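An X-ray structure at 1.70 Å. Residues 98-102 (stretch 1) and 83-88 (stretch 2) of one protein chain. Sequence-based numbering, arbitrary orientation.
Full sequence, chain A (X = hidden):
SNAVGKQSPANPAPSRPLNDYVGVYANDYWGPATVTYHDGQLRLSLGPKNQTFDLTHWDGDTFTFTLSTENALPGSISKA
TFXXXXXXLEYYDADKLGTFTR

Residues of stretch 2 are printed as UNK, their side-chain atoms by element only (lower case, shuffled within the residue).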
# COMPACT_ATOMS: atom_id res chain seq x y z
N GLY A 98 9.30 -7.30 -5.45
CA GLY A 98 8.17 -6.54 -4.91
C GLY A 98 8.25 -5.04 -5.11
O GLY A 98 7.55 -4.27 -4.45
N THR A 99 9.12 -4.60 -6.03
CA THR A 99 9.15 -3.21 -6.43
C THR A 99 8.41 -3.03 -7.75
O THR A 99 8.60 -3.79 -8.70
CB THR A 99 10.58 -2.66 -6.51
OG1 THR A 99 11.21 -2.84 -5.24
CG2 THR A 99 10.58 -1.18 -6.87
N PHE A 100 7.55 -2.03 -7.77
CA PHE A 100 6.71 -1.71 -8.90
C PHE A 100 7.08 -0.29 -9.32
O PHE A 100 7.26 0.57 -8.47
CB PHE A 100 5.23 -1.78 -8.50
CG PHE A 100 4.79 -3.14 -8.00
CD1 PHE A 100 5.21 -3.62 -6.77
CD2 PHE A 100 3.92 -3.91 -8.75
CE1 PHE A 100 4.80 -4.86 -6.31
CE2 PHE A 100 3.50 -5.15 -8.30
CZ PHE A 100 3.94 -5.63 -7.08
N THR A 101 7.21 -0.06 -10.63
CA THR A 101 7.75 1.21 -11.15
C THR A 101 6.84 1.88 -12.16
O THR A 101 6.47 1.27 -13.17
CB THR A 101 9.14 0.97 -11.78
OG1 THR A 101 9.98 0.30 -10.85
CG2 THR A 101 9.80 2.29 -12.18
N ARG A 102 6.48 3.14 -11.91
CA ARG A 102 5.58 3.86 -12.82
C ARG A 102 6.37 4.64 -13.85
O ARG A 102 7.59 4.75 -13.75
CB ARG A 102 4.63 4.80 -12.05
CG ARG A 102 5.30 5.96 -11.36
CD ARG A 102 4.30 6.93 -10.74
NE ARG A 102 4.99 7.87 -9.87
CZ ARG A 102 4.40 8.70 -9.01
NH1 ARG A 102 3.08 8.74 -8.90
NH2 ARG A 102 5.15 9.50 -8.27
OXT ARG A 102 5.80 5.15 -14.82
N UNK A 83 8.54 5.68 -3.15
CA UNK A 83 9.77 6.46 -3.26
C UNK A 83 10.00 6.83 -4.71
O UNK A 83 10.39 5.98 -5.52
c UNK A 83 10.95 5.67 -2.71
N UNK A 84 9.74 8.09 -5.04
CA UNK A 84 9.84 8.58 -6.41
C UNK A 84 8.86 7.89 -7.32
O UNK A 84 7.65 7.96 -7.11
N UNK A 85 9.38 7.21 -8.34
CA UNK A 85 8.52 6.47 -9.26
C UNK A 85 8.40 4.98 -8.89
O UNK A 85 7.92 4.19 -9.69
o UNK A 85 9.09 8.33 -12.40
o UNK A 85 7.74 8.71 -10.71
c UNK A 85 8.58 7.99 -11.31
c UNK A 85 9.01 6.65 -10.71
N UNK A 86 8.81 4.61 -7.68
CA UNK A 86 8.72 3.22 -7.23
C UNK A 86 7.74 3.05 -6.08
O UNK A 86 7.57 3.95 -5.24
o UNK A 86 10.48 3.17 -5.53
c UNK A 86 10.09 2.64 -6.80
c UNK A 86 11.17 2.94 -7.84
N UNK A 87 7.10 1.89 -6.08
CA UNK A 87 6.27 1.44 -4.98
C UNK A 87 6.79 0.07 -4.57
O UNK A 87 6.87 -0.82 -5.39
c UNK A 87 2.46 0.62 -5.19
c UNK A 87 3.76 1.32 -3.17
c UNK A 87 3.83 0.64 -4.53
c UNK A 87 4.82 1.34 -5.45
N UNK A 88 7.15 -0.07 -3.30
CA UNK A 88 7.57 -1.36 -2.76
C UNK A 88 6.48 -1.92 -1.88
O UNK A 88 6.07 -1.27 -0.91
c UNK A 88 8.87 -1.23 -1.96
n UNK A 88 10.22 -3.23 -2.15
o UNK A 88 8.92 -2.99 -0.34
c UNK A 88 9.34 -2.56 -1.41

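Position 83 carries a single side-chain carbon. Its CA-to-CB bond points away from stretch 1, and its nearest approach to stretch 1 is 8.0 Å, from CB to Thr-99 CG2. One carbon and nothing more is alanine, Ala-83.

Position 84 has no side-chain atoms, which makes it glycine. Its phi/psi of 64/-120° agrees, since a positive phi by itself favours that residue. Gly-84 offers stretch 1 its carbonyl: Arg-102 NH2 donates a weak hydrogen bond to Gly-84 O at 3.2 Å, the N-H...O angle being only 125°.

Position 85 has two side-chain carbons, the second bearing two oxygens. One oxygen lies 3.0 Å from Arg-102 NE, near the guanidinium plane and at its edge. A carboxylate on a single CB is aspartate, so the pair Arg-102 NE to Asp-85 OD1 is a salt bridge, with a hydrogen-bond angle of 150°. The backbones join here too, Arg-102 N donating to Asp-85 O at 2.8 Å and 164°.

At position 86, CB carries one oxygen and one carbon and lies 3.9 Å from Thr-99 CG2. The branching is that of threonine. The oxygen of Thr-86, OG1, turns back to Ala-83 O at 2.8 Å, and Thr-86 N reaches the same carbonyl at 3.0 Å, closing a type II' turn from Ala-83 to Thr-86.

Position 87 has four carbons forked at the second, its CB 4.4 Å from Phe-100 CB, hence leucine; isoleucine, also with four carbons, would branch at CB. Leu-87 and Phe-100 point to the same face of the sheet, and both are buried. Their backbones form a reciprocal pair: Leu-87 N to Phe-100 O is 2.7 Å at 167°, and Phe-100 N to Leu-87 O is 2.8 Å at 160°.

Position 88 has two carbons, the second carrying one oxygen and one nitrogen, the nitrogen 3.3 Å from Thr-99 OG1: the amide of asparagine. Asn-88 ND2 donates to Thr-99 OG1 at 157°, an assignment that places the nitrogen, rather than the oxygen, beside the hydroxyl.

The contact is an antiparallel pairing, the strand directions 157° apart, that buries 437 Å² over both sides. The CA spacing alternates as such a ladder requires: 4.4 Å for Thr-99 with Asn-88, 5.0 Å for the hydrogen-bonded Phe-100 with Leu-87, and 4.5 Å for Thr-101 with Thr-86. The two non-hydrogen-bonded pairs put their side chains on one face, while Phe-100 and Leu-87 occupy the other. Beyond Thr-101, Arg-102 extends the attachment into the turn through backbone and guanidinium together.

Stretch 2, residues 83-88: AGDTLN
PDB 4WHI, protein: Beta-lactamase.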